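Local coordinates for protein transcriptional regulator (Pseudomonas aeruginosa, PDB 3E7Q) that probably acts as a DNA-binding transcriptional repressor of the TetR family, pairing as a two-chain assembly through its all-helical C-terminal region, at residues B[93-98]-B[139-144]; B[163-168]-B[194-199]; B[171-176]-B[182-187]. All coordinates share one frame; numbering follows the deposited sequence.

Interaction 1 (B[93-98]-B[139-144]); sequences SAFFEA and ALLVGV
Phe-95 and Leu-141 mark the closest approach of two helical segments, 93-98 and 139-144, whose backbones stay well apart: the CA atoms of these two residues lie 9.1 Å from each other. Side chains therefore have to fill the interval, and Phe-95 alone bridges it from the side of segment 93-98. With CG anti to the backbone N (chi1 -165°), Phe-95 carries its ring into the gap between helix 88-99 and helix 124-152, and two consecutive leucines receive it. Leu-141 supplies the lid. Its CD2 methyl sits 3.9 Å from the centroid of the Phe-95 ring, only 9° off the ring normal, which is a well-centred CH-pi contact over one face. The CB of Leu-141 does not itself head for the other helix; the chain turns at chi1 (-73°), and the branched end swings back over the ring. Leu-140 comes in differently, at the rim: its CD2 lies near the ring plane, 4.0 Å from Phe-95 CE1. The ring is thus held between a methyl above it and a methyl beside it, an entirely apolar grip. Leu-170 of helix 159-179 and Ile-81 of helix 58-82 also touch Phe-95, while Leu-141 also touches Leu-92, earlier on helix 88-99, and Leu-166 and Ser-167 of helix 159-179. Leu-140, closer to the surface, packs against Met-74 and Arg-78. This is helix-to-helix packing in the hydrophobic interior of the C-terminal domain, the all-helical bundle that follows the DNA-binding helices in TetR-family regulators.

Interaction 2 (B[163-168]-B[194-199]); sequences AISLSA and EAWVDG
The last two long helices of the C-terminal domain, 159-179 and 186-204, meet here through one tryptophan, next to the interface with the second subunit. Trp-196 points from segment 194-199 toward Ser-165 and Leu-166 of segment 163-168, and the CA atoms of Leu-166 and Trp-196 are 7.9 Å apart. With chi1 near 180° (-177°) the indole extends away from its own helix. Its face and its N-H edge meet different residues. Leu-166 lies over the face in two places. Its CB is 3.9 Å from the centroid of the six-membered ring, 18° off the normal, a CH-pi contact; its CD1 rests farther along, 3.7 Å from Trp-196 CE3 and offset toward the rim. At the edge, Trp-196 NE1 donates to Ser-165 OG in a weak hydrogen bond of 3.3 Å, bent to 141° at the hydrogen. Weak as it is, it gives the buried indole N-H an acceptor and, with Leu-166 over the face, probably limits the turning of the ring. On the far side of helix 159-179, Ser-167 OG turns back to Ala-163 O at 2.9 Å, and the backbone N of Ser-167 reaches the same oxygen from the opposite face of its plane. Ser-165 also packs on Ile-192 of the second subunit, and Asp-198 forms salt bridges with Arg-89 of its own chain and Arg-207 of that subunit. Two C-terminal helices packed together and facing a partner chain are characteristic of TetR-family dimers, whose interface is commonly a four-helix bundle.

Interaction 3 (B[171-176]-B[182-187]); sequences DGLWLE and ATFTPR
Thr-183 OG1 donates to Glu-176 OE2 over 2.6 Å, the shortest polar link between segments 171-176 and 182-187. The same hydroxyl oxygen is also hydrogen-bonded with Asn-180 O, in the turn just before. It meets OE2 on the anti side, 23° out of the carboxylate plane. Glu-176 gets there by bending at chi2 (36°), which brings OE2 to the hydroxyl; the two side chains cross at about a right angle. Its other oxygen, OE1, has a weak hydrogen bond to His-130 of the second subunit, so the buried acid is shared between its own chain and the partner. Phe-184, the residue after Thr-183, wedges its ring edge-on against the helix. Its chi1 of 65° is a cramped setting, from which the ring end comes up to the helix although the first bond does not aim at it. The C-H edge faces a carbonyl, CZ lying 3.4 Å from Leu-173 O in the ring plane, an electrostatically favourable approach. CZ also packs 3.9 Å from Leu-173 CD2, and CE2 rests 4.0 Å from Glu-176 CB. From the second subunit, Ile-164 packs on Phe-184 and Ala-168 on Leu-173. Residues 182-185 belong to the turn joining helix 159-179 to helix 186-204, with Thr-185 as N-cap of the latter; through the contact this connection lies back against the last turns of helix 159-179, whose Trp-174 faces helices 102-105 and 110-120.

Interactions 2 and 3 hold the same pair, helices 159-179 and 186-204, at places about 15 Å apart between centres, and interaction 3 spans the short connection between them. Both border the second subunit and mix ring packing with a hydrogen bond: a weak one from an indole in interaction 2, a short one to a carboxylate in interaction 3. Interaction 1 is purely apolar and lies within the subunit's own bundle, joining helices 88-99 and 124-152. All three are buried, with partly exposed residues taking part at Leu-140 and Thr-183. Polar ties run outward from interaction 1: Ser-93 probably hydrogen-bonds Glu-194 of interaction 2, and Glu-97 forms a salt bridge with Arg-187 of interaction 3.

Interaction 1 (B[93-98]-B[139-144])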
ATOM      1  N   SER B  93     -10.022 -20.082   1.329  1.00 38.51           N
ATOM      2  CA  SER B  93     -10.955 -19.613   0.284  1.00 39.22           C
ATOM      3  C   SER B  93     -12.026 -18.721   0.794  1.00 37.50           C
ATOM      4  O   SER B  93     -12.384 -17.781   0.124  1.00 38.65           O
ATOM      5  CB  SER B  93     -11.623 -20.785  -0.433  1.00 38.52           C
ATOM      6  OG  SER B  93     -10.596 -21.606  -0.886  1.00 42.35           O
ATOM      7  N   ALA B  94     -12.547 -19.015   1.970  1.00 38.02           N
ATOM      8  CA  ALA B  94     -13.534 -18.150   2.580  1.00 38.97           C
ATOM      9  C   ALA B  94     -12.870 -16.813   2.944  1.00 39.15           C
ATOM     10  O   ALA B  94     -13.422 -15.790   2.640  1.00 41.00           O
ATOM     11  CB  ALA B  94     -14.185 -18.820   3.791  1.00 39.03           C
ATOM     12  N   PHE B  95     -11.689 -16.831   3.571  1.00 39.39           N
ATOM     13  CA  PHE B  95     -10.872 -15.629   3.792  1.00 39.88           C
ATOM     14  C   PHE B  95     -10.694 -14.787   2.530  1.00 39.80           C
ATOM     15  O   PHE B  95     -10.932 -13.615   2.575  1.00 39.63           O
ATOM     16  CB  PHE B  95      -9.504 -15.999   4.336  1.00 40.32           C
ATOM     17  CG  PHE B  95      -8.721 -14.860   4.916  1.00 42.61           C
ATOM     18  CD1 PHE B  95      -8.671 -14.653   6.312  1.00 43.66           C
ATOM     19  CD2 PHE B  95      -7.895 -14.046   4.094  1.00 45.36           C
ATOM     20  CE1 PHE B  95      -7.893 -13.588   6.857  1.00 43.18           C
ATOM     21  CE2 PHE B  95      -7.160 -13.012   4.631  1.00 39.61           C
ATOM     22  CZ  PHE B  95      -7.169 -12.776   6.010  1.00 40.83           C
ATOM     23  N   PHE B  96     -10.295 -15.403   1.419  1.00 39.77           N
ATOM     24  CA  PHE B  96     -10.108 -14.697   0.132  1.00 39.53           C
ATOM     25  C   PHE B  96     -11.405 -14.076  -0.364  1.00 39.79           C
ATOM     26  O   PHE B  96     -11.426 -12.895  -0.713  1.00 39.93           O
ATOM     27  CB  PHE B  96      -9.532 -15.656  -0.942  1.00 38.65           C
ATOM     28  CG  PHE B  96      -8.187 -16.301  -0.529  1.00 38.59           C
ATOM     29  CD1 PHE B  96      -7.267 -15.601   0.281  1.00 34.63           C
ATOM     30  CD2 PHE B  96      -7.853 -17.577  -0.971  1.00 35.09           C
ATOM     31  CE1 PHE B  96      -6.108 -16.196   0.684  1.00 35.01           C
ATOM     32  CE2 PHE B  96      -6.666 -18.172  -0.591  1.00 36.97           C
ATOM     33  CZ  PHE B  96      -5.780 -17.485   0.220  1.00 34.50           C
ATOM     34  N   GLU B  97     -12.475 -14.859  -0.376  1.00 39.64           N
ATOM     35  CA  GLU B  97     -13.812 -14.335  -0.705  1.00 40.69           C
ATOM     36  C   GLU B  97     -14.224 -13.143   0.154  1.00 39.85           C
ATOM     37  O   GLU B  97     -14.631 -12.113  -0.385  1.00 38.18           O
ATOM     38  CB  GLU B  97     -14.874 -15.432  -0.610  1.00 41.17           C
ATOM     39  CG  GLU B  97     -14.717 -16.509  -1.678  1.00 44.42           C
ATOM     40  CD  GLU B  97     -15.162 -16.075  -3.081  1.00 46.90           C
ATOM     41  OE1 GLU B  97     -15.821 -14.996  -3.235  1.00 45.46           O
ATOM     42  OE2 GLU B  97     -14.846 -16.850  -4.031  1.00 46.00           O
ATOM     43  N   ALA B  98     -14.094 -13.260   1.476  1.00 40.10           N
ATOM     44  CA  ALA B  98     -14.374 -12.088   2.328  1.00 40.49           C
ATOM     45  C   ALA B  98     -13.499 -10.889   1.949  1.00 40.90           C
ATOM     46  O   ALA B  98     -13.987  -9.729   1.897  1.00 40.25           O
ATOM     47  CB  ALA B  98     -14.262 -12.395   3.792  1.00 40.24           C
ATOM     48  N   ALA B 139      -1.372 -13.575  12.536  1.00 45.01           N
ATOM     49  CA  ALA B 139      -1.598 -14.703  13.454  1.00 45.02           C
ATOM     50  C   ALA B 139      -2.759 -15.538  12.907  1.00 45.58           C
ATOM     51  O   ALA B 139      -2.685 -16.764  12.927  1.00 46.67           O
ATOM     52  CB  ALA B 139      -1.920 -14.231  14.898  1.00 43.89           C
ATOM     53  N   LEU B 140      -3.818 -14.883  12.410  1.00 45.17           N
ATOM     54  CA  LEU B 140      -4.958 -15.617  11.820  1.00 44.83           C
ATOM     55  C   LEU B 140      -4.534 -16.483  10.646  1.00 44.02           C
ATOM     56  O   LEU B 140      -4.998 -17.636  10.490  1.00 43.36           O
ATOM     57  CB  LEU B 140      -5.974 -14.638  11.294  1.00 45.50           C
ATOM     58  CG  LEU B 140      -7.458 -14.897  11.350  1.00 47.15           C
ATOM     59  CD1 LEU B 140      -7.919 -15.197  12.814  1.00 52.30           C
ATOM     60  CD2 LEU B 140      -8.116 -13.652  10.831  1.00 45.41           C
ATOM     61  N   LEU B 141      -3.707 -15.896   9.784  1.00 41.54           N
ATOM     62  CA  LEU B 141      -3.216 -16.586   8.603  1.00 40.94           C
ATOM     63  C   LEU B 141      -2.161 -17.631   8.968  1.00 39.54           C
ATOM     64  O   LEU B 141      -2.116 -18.664   8.323  1.00 39.37           O
ATOM     65  CB  LEU B 141      -2.702 -15.612   7.530  1.00 39.60           C
ATOM     66  CG  LEU B 141      -3.743 -14.812   6.755  1.00 40.27           C
ATOM     67  CD1 LEU B 141      -3.080 -13.667   6.029  1.00 39.43           C
ATOM     68  CD2 LEU B 141      -4.526 -15.749   5.780  1.00 37.37           C
ATOM     69  N   VAL B 142      -1.369 -17.418  10.019  1.00 39.24           N
ATOM     70  CA  VAL B 142      -0.428 -18.467  10.410  1.00 38.77           C
ATOM     71  C   VAL B 142      -1.118 -19.709  10.924  1.00 39.30           C
ATOM     72  O   VAL B 142      -0.622 -20.789  10.657  1.00 38.07           O
ATOM     73  CB  VAL B 142       0.821 -18.106  11.346  1.00 39.95           C
ATOM     74  CG1 VAL B 142       1.175 -16.643  11.410  1.00 35.66           C
ATOM     75  CG2 VAL B 142       0.788 -18.860  12.734  1.00 39.55           C
ATOM     76  N   GLY B 143      -2.239 -19.556  11.653  1.00 39.35           N
ATOM     77  CA  GLY B 143      -2.992 -20.701  12.182  1.00 39.36           C
ATOM     78  C   GLY B 143      -3.522 -21.591  11.078  1.00 39.55           C
ATOM     79  O   GLY B 143      -3.494 -22.830  11.179  1.00 39.76           O
ATOM     80  N   VAL B 144      -4.039 -20.986  10.008  1.00 39.91           N
ATOM     81  CA  VAL B 144      -4.568 -21.800   8.912  1.00 40.56           C
ATOM     82  C   VAL B 144      -3.443 -22.348   7.985  1.00 40.33           C
ATOM     83  O   VAL B 144      -3.569 -23.430   7.461  1.00 41.21           O
ATOM     84  CB  VAL B 144      -5.838 -21.161   8.193  1.00 41.29           C
ATOM     85  CG1 VAL B 144      -5.738 -19.741   7.971  1.00 41.47           C
ATOM     86  CG2 VAL B 144      -6.121 -21.873   6.866  1.00 42.03           C
TER

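Interaction 2 (B[163-168]-B[194-199])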
ATOM      1  N   ALA B 163       2.997 -16.476   6.122  1.00 35.63           N
ATOM      2  CA  ALA B 163       1.904 -15.556   6.432  1.00 36.08           C
ATOM      3  C   ALA B 163       2.267 -14.086   6.048  1.00 35.76           C
ATOM      4  O   ALA B 163       1.436 -13.352   5.585  1.00 37.87           O
ATOM      5  CB  ALA B 163       1.466 -15.702   7.898  1.00 35.27           C
ATOM      6  N   ILE B 164       3.504 -13.670   6.229  1.00 34.82           N
ATOM      7  CA  ILE B 164       3.940 -12.399   5.754  1.00 35.08           C
ATOM      8  C   ILE B 164       3.783 -12.309   4.216  1.00 35.89           C
ATOM      9  O   ILE B 164       3.347 -11.281   3.704  1.00 36.43           O
ATOM     10  CB  ILE B 164       5.423 -12.060   6.171  1.00 35.29           C
ATOM     11  CG1 ILE B 164       5.489 -11.771   7.670  1.00 35.27           C
ATOM     12  CG2 ILE B 164       6.035 -10.898   5.256  1.00 30.55           C
ATOM     13  CD1 ILE B 164       6.864 -11.995   8.315  1.00 34.05           C
ATOM     14  N   SER B 165       4.066 -13.381   3.500  1.00 36.23           N
ATOM     15  CA  SER B 165       3.976 -13.386   2.040  1.00 36.13           C
ATOM     16  C   SER B 165       2.536 -13.223   1.571  1.00 37.45           C
ATOM     17  O   SER B 165       2.209 -12.423   0.675  1.00 38.01           O
ATOM     18  CB  SER B 165       4.558 -14.702   1.509  1.00 35.68           C
ATOM     19  OG  SER B 165       4.512 -14.771   0.085  1.00 34.07           O
ATOM     20  N   LEU B 166       1.678 -14.063   2.120  1.00 38.72           N
ATOM     21  CA  LEU B 166       0.289 -14.004   1.812  1.00 39.45           C
ATOM     22  C   LEU B 166      -0.396 -12.636   2.212  1.00 40.01           C
ATOM     23  O   LEU B 166      -1.195 -12.109   1.433  1.00 39.49           O
ATOM     24  CB  LEU B 166      -0.445 -15.218   2.432  1.00 39.83           C
ATOM     25  CG  LEU B 166      -1.926 -15.368   2.024  1.00 38.87           C
ATOM     26  CD1 LEU B 166      -2.104 -15.421   0.450  1.00 39.43           C
ATOM     27  CD2 LEU B 166      -2.573 -16.573   2.742  1.00 39.07           C
ATOM     28  N   SER B 167      -0.122 -12.113   3.406  1.00 38.72           N
ATOM     29  CA  SER B 167      -0.583 -10.770   3.787  1.00 40.37           C
ATOM     30  C   SER B 167      -0.098  -9.691   2.824  1.00 39.66           C
ATOM     31  O   SER B 167      -0.861  -8.827   2.438  1.00 41.67           O
ATOM     32  CB  SER B 167      -0.116 -10.380   5.198  1.00 40.75           C
ATOM     33  OG  SER B 167      -0.556 -11.377   6.097  1.00 47.77           O
ATOM     34  N   ALA B 168       1.164  -9.750   2.461  1.00 37.72           N
ATOM     35  CA  ALA B 168       1.712  -8.853   1.484  1.00 37.32           C
ATOM     36  C   ALA B 168       0.949  -8.883   0.147  1.00 36.89           C
ATOM     37  O   ALA B 168       0.609  -7.838  -0.397  1.00 36.24           O
ATOM     38  CB  ALA B 168       3.229  -9.105   1.324  1.00 35.61           C
ATOM     39  N   GLU B 194      -5.745 -18.031  -4.552  1.00 37.41           N
ATOM     40  CA  GLU B 194      -5.764 -19.473  -4.665  1.00 37.00           C
ATOM     41  C   GLU B 194      -4.537 -19.966  -5.383  1.00 36.71           C
ATOM     42  O   GLU B 194      -4.042 -21.040  -5.062  1.00 35.98           O
ATOM     43  CB  GLU B 194      -6.981 -19.990  -5.446  1.00 37.11           C
ATOM     44  CG  GLU B 194      -8.326 -19.656  -4.912  1.00 37.57           C
ATOM     45  CD  GLU B 194      -8.655 -20.266  -3.567  1.00 39.87           C
ATOM     46  OE1 GLU B 194      -7.884 -21.069  -3.012  1.00 39.95           O
ATOM     47  OE2 GLU B 194      -9.748 -19.945  -3.044  1.00 44.12           O
ATOM     48  N   ALA B 195      -4.094 -19.227  -6.404  1.00 37.31           N
ATOM     49  CA  ALA B 195      -2.921 -19.646  -7.190  1.00 38.51           C
ATOM     50  C   ALA B 195      -1.643 -19.655  -6.359  1.00 39.52           C
ATOM     51  O   ALA B 195      -0.731 -20.485  -6.569  1.00 40.97           O
ATOM     52  CB  ALA B 195      -2.765 -18.802  -8.440  1.00 37.57           C
ATOM     53  N   TRP B 196      -1.562 -18.709  -5.423  1.00 40.21           N
ATOM     54  CA  TRP B 196      -0.475 -18.668  -4.476  1.00 40.14           C
ATOM     55  C   TRP B 196      -0.417 -19.909  -3.552  1.00 39.12           C
ATOM     56  O   TRP B 196       0.641 -20.469  -3.284  1.00 38.30           O
ATOM     57  CB  TRP B 196      -0.671 -17.430  -3.587  1.00 40.87           C
ATOM     58  CG  TRP B 196       0.399 -17.225  -2.610  1.00 40.84           C
ATOM     59  CD1 TRP B 196       1.503 -16.501  -2.820  1.00 42.71           C
ATOM     60  CD2 TRP B 196       0.486 -17.713  -1.236  1.00 39.83           C
ATOM     61  NE1 TRP B 196       2.278 -16.489  -1.691  1.00 45.01           N
ATOM     62  CE2 TRP B 196       1.700 -17.239  -0.714  1.00 40.57           C
ATOM     63  CE3 TRP B 196      -0.323 -18.500  -0.425  1.00 40.09           C
ATOM     64  CZ2 TRP B 196       2.144 -17.529   0.579  1.00 42.01           C
ATOM     65  CZ3 TRP B 196       0.113 -18.787   0.871  1.00 42.44           C
ATOM     66  CH2 TRP B 196       1.335 -18.280   1.364  1.00 41.02           C
ATOM     67  N   VAL B 197      -1.563 -20.235  -2.981  1.00 38.90           N
ATOM     68  CA  VAL B 197      -1.698 -21.464  -2.172  1.00 38.84           C
ATOM     69  C   VAL B 197      -1.354 -22.687  -2.974  1.00 38.79           C
ATOM     70  O   VAL B 197      -0.662 -23.561  -2.459  1.00 36.79           O
ATOM     71  CB  VAL B 197      -3.124 -21.628  -1.529  1.00 37.86           C
ATOM     72  CG1 VAL B 197      -3.153 -22.762  -0.566  1.00 34.11           C
ATOM     73  CG2 VAL B 197      -3.556 -20.307  -0.825  1.00 38.30           C
ATOM     74  N   ASP B 198      -1.828 -22.736  -4.229  1.00 39.58           N
ATOM     75  CA  ASP B 198      -1.484 -23.832  -5.143  1.00 40.35           C
ATOM     76  C   ASP B 198       0.021 -23.962  -5.247  1.00 41.35           C
ATOM     77  O   ASP B 198       0.564 -25.062  -5.193  1.00 41.18           O
ATOM     78  CB  ASP B 198      -1.987 -23.606  -6.581  1.00 41.01           C
ATOM     79  CG  ASP B 198      -3.490 -23.731  -6.744  1.00 40.91           C
ATOM     80  OD1 ASP B 198      -4.218 -24.152  -5.834  1.00 40.27           O
ATOM     81  OD2 ASP B 198      -3.946 -23.389  -7.850  1.00 43.31           O
ATOM     82  N   GLY B 199       0.676 -22.828  -5.465  1.00 42.37           N
ATOM     83  CA  GLY B 199       2.134 -22.747  -5.519  1.00 42.43           C
ATOM     84  C   GLY B 199       2.853 -23.358  -4.331  1.00 41.78           C
ATOM     85  O   GLY B 199       3.721 -24.186  -4.505  1.00 41.60           O
TER

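Interaction 3 (B[171-176]-B[182-187])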
ATOM      1  N   ASP B 171      -2.622  -7.348   0.701  1.00 41.04           N
ATOM      2  CA  ASP B 171      -2.419  -5.890   0.812  1.00 40.72           C
ATOM      3  C   ASP B 171      -2.216  -5.229  -0.509  1.00 39.37           C
ATOM      4  O   ASP B 171      -2.847  -4.191  -0.800  1.00 38.04           O
ATOM      5  CB  ASP B 171      -1.167  -5.548   1.654  1.00 42.36           C
ATOM      6  CG  ASP B 171      -1.404  -5.617   3.128  1.00 47.60           C
ATOM      7  OD1 ASP B 171      -2.541  -5.865   3.534  1.00 56.56           O
ATOM      8  OD2 ASP B 171      -0.415  -5.507   3.906  1.00 59.90           O
ATOM      9  N   GLY B 172      -1.252  -5.771  -1.262  1.00 39.03           N
ATOM     10  CA  GLY B 172      -0.900  -5.293  -2.606  1.00 38.43           C
ATOM     11  C   GLY B 172      -2.087  -5.298  -3.515  1.00 38.83           C
ATOM     12  O   GLY B 172      -2.330  -4.345  -4.217  1.00 40.45           O
ATOM     13  N   LEU B 173      -2.826  -6.401  -3.530  1.00 39.74           N
ATOM     14  CA  LEU B 173      -4.034  -6.513  -4.324  1.00 40.15           C
ATOM     15  C   LEU B 173      -5.167  -5.579  -3.891  1.00 40.67           C
ATOM     16  O   LEU B 173      -5.883  -5.010  -4.715  1.00 40.13           O
ATOM     17  CB  LEU B 173      -4.525  -7.960  -4.302  1.00 41.42           C
ATOM     18  CG  LEU B 173      -3.641  -9.008  -5.020  1.00 39.24           C
ATOM     19  CD1 LEU B 173      -4.316 -10.234  -4.708  1.00 33.89           C
ATOM     20  CD2 LEU B 173      -3.490  -8.777  -6.563  1.00 36.79           C
ATOM     21  N   TRP B 174      -5.335  -5.426  -2.589  1.00 41.90           N
ATOM     22  CA  TRP B 174      -6.338  -4.521  -2.066  1.00 42.72           C
ATOM     23  C   TRP B 174      -6.016  -3.072  -2.501  1.00 42.04           C
ATOM     24  O   TRP B 174      -6.881  -2.355  -2.941  1.00 40.67           O
ATOM     25  CB  TRP B 174      -6.435  -4.667  -0.543  1.00 44.37           C
ATOM     26  CG  TRP B 174      -7.437  -3.768   0.044  1.00 45.64           C
ATOM     27  CD1 TRP B 174      -8.782  -3.984   0.144  1.00 48.40           C
ATOM     28  CD2 TRP B 174      -7.202  -2.459   0.568  1.00 46.73           C
ATOM     29  NE1 TRP B 174      -9.400  -2.888   0.695  1.00 47.70           N
ATOM     30  CE2 TRP B 174      -8.440  -1.945   0.980  1.00 47.80           C
ATOM     31  CE3 TRP B 174      -6.063  -1.665   0.709  1.00 50.35           C
ATOM     32  CZ2 TRP B 174      -8.565  -0.694   1.541  1.00 49.07           C
ATOM     33  CZ3 TRP B 174      -6.185  -0.387   1.281  1.00 49.65           C
ATOM     34  CH2 TRP B 174      -7.416   0.085   1.674  1.00 49.19           C
ATOM     35  N   LEU B 175      -4.747  -2.673  -2.383  1.00 42.32           N
ATOM     36  CA  LEU B 175      -4.286  -1.359  -2.753  1.00 42.11           C
ATOM     37  C   LEU B 175      -4.480  -1.097  -4.266  1.00 43.18           C
ATOM     38  O   LEU B 175      -5.016  -0.066  -4.669  1.00 41.70           O
ATOM     39  CB  LEU B 175      -2.815  -1.181  -2.301  1.00 42.93           C
ATOM     40  CG  LEU B 175      -2.058   0.123  -2.662  1.00 43.45           C
ATOM     41  CD1 LEU B 175      -2.720   1.368  -1.975  1.00 42.27           C
ATOM     42  CD2 LEU B 175      -0.564  -0.015  -2.297  1.00 42.97           C
ATOM     43  N   GLU B 176      -4.085  -2.038  -5.108  1.00 44.66           N
ATOM     44  CA  GLU B 176      -4.331  -1.866  -6.523  1.00 45.20           C
ATOM     45  C   GLU B 176      -5.800  -1.816  -6.934  1.00 44.88           C
ATOM     46  O   GLU B 176      -6.106  -1.107  -7.860  1.00 43.93           O
ATOM     47  CB  GLU B 176      -3.581  -2.891  -7.379  1.00 45.94           C
ATOM     48  CG  GLU B 176      -3.688  -2.573  -8.897  1.00 49.58           C
ATOM     49  CD  GLU B 176      -3.692  -1.029  -9.292  1.00 57.39           C
ATOM     50  OE1 GLU B 176      -2.872  -0.192  -8.753  1.00 59.25           O
ATOM     51  OE2 GLU B 176      -4.526  -0.688 -10.191  1.00 60.95           O
ATOM     52  N   ALA B 182     -10.245  -0.962 -12.288  1.00 44.49           N
ATOM     53  CA  ALA B 182     -10.296  -1.666 -13.569  1.00 45.48           C
ATOM     54  C   ALA B 182      -9.174  -2.670 -13.791  1.00 44.49           C
ATOM     55  O   ALA B 182      -9.236  -3.437 -14.700  1.00 44.76           O
ATOM     56  CB  ALA B 182     -10.356  -0.640 -14.764  1.00 45.65           C
ATOM     57  N   THR B 183      -8.128  -2.663 -13.002  1.00 45.48           N
ATOM     58  CA  THR B 183      -6.955  -3.479 -13.353  1.00 45.25           C
ATOM     59  C   THR B 183      -7.305  -4.988 -13.392  1.00 45.18           C
ATOM     60  O   THR B 183      -6.911  -5.710 -14.321  1.00 44.97           O
ATOM     61  CB  THR B 183      -5.824  -3.207 -12.363  1.00 46.09           C
ATOM     62  OG1 THR B 183      -5.572  -1.783 -12.297  1.00 46.64           O
ATOM     63  CG2 THR B 183      -4.527  -3.993 -12.728  1.00 46.07           C
ATOM     64  N   PHE B 184      -8.074  -5.450 -12.400  1.00 43.61           N
ATOM     65  CA  PHE B 184      -8.440  -6.836 -12.322  1.00 43.32           C
ATOM     66  C   PHE B 184      -9.700  -6.888 -11.484  1.00 43.93           C
ATOM     67  O   PHE B 184      -9.905  -6.002 -10.653  1.00 44.35           O
ATOM     68  CB  PHE B 184      -7.305  -7.648 -11.696  1.00 42.90           C
ATOM     69  CG  PHE B 184      -7.023  -7.293 -10.285  1.00 41.73           C
ATOM     70  CD1 PHE B 184      -7.733  -7.899  -9.255  1.00 41.75           C
ATOM     71  CD2 PHE B 184      -6.004  -6.381  -9.970  1.00 41.87           C
ATOM     72  CE1 PHE B 184      -7.488  -7.545  -7.922  1.00 41.55           C
ATOM     73  CE2 PHE B 184      -5.738  -6.045  -8.650  1.00 42.45           C
ATOM     74  CZ  PHE B 184      -6.495  -6.613  -7.628  1.00 42.34           C
ATOM     75  N   THR B 185     -10.538  -7.894 -11.719  1.00 44.40           N
ATOM     76  CA  THR B 185     -11.810  -8.063 -11.010  1.00 45.05           C
ATOM     77  C   THR B 185     -11.605  -8.675  -9.610  1.00 45.64           C
ATOM     78  O   THR B 185     -10.614  -9.299  -9.353  1.00 45.30           O
ATOM     79  CB  THR B 185     -12.753  -9.004 -11.772  1.00 45.26           C
ATOM     80  OG1 THR B 185     -12.123 -10.265 -11.893  1.00 45.17           O
ATOM     81  CG2 THR B 185     -13.108  -8.500 -13.198  1.00 44.73           C
ATOM     82  N   PRO B 186     -12.543  -8.442  -8.680  1.00 46.93           N
ATOM     83  CA  PRO B 186     -12.588  -9.222  -7.435  1.00 46.86           C
ATOM     84  C   PRO B 186     -12.423 -10.740  -7.622  1.00 46.71           C
ATOM     85  O   PRO B 186     -11.731 -11.354  -6.855  1.00 46.41           O
ATOM     86  CB  PRO B 186     -13.986  -8.922  -6.892  1.00 47.65           C
ATOM     87  CG  PRO B 186     -14.266  -7.456  -7.367  1.00 47.90           C
ATOM     88  CD  PRO B 186     -13.577  -7.374  -8.729  1.00 47.04           C
ATOM     89  N   ARG B 187     -13.068 -11.339  -8.618  1.00 46.66           N
ATOM     90  CA  ARG B 187     -12.901 -12.785  -8.887  1.00 46.18           C
ATOM     91  C   ARG B 187     -11.428 -13.145  -9.172  1.00 44.76           C
ATOM     92  O   ARG B 187     -10.885 -14.084  -8.639  1.00 42.93           O
ATOM     93  CB  ARG B 187     -13.810 -13.210 -10.040  1.00 46.31           C
ATOM     94  CG  ARG B 187     -13.672 -14.697 -10.477  1.00 48.34           C
ATOM     95  CD  ARG B 187     -13.856 -15.724  -9.321  1.00 53.24           C
ATOM     96  NE  ARG B 187     -14.859 -15.249  -8.358  1.00 55.23           N
ATOM     97  CZ  ARG B 187     -14.957 -15.627  -7.085  1.00 54.98           C
ATOM     98  NH1 ARG B 187     -14.157 -16.538  -6.582  1.00 54.34           N
ATOM     99  NH2 ARG B 187     -15.902 -15.095  -6.322  1.00 56.83           N
TER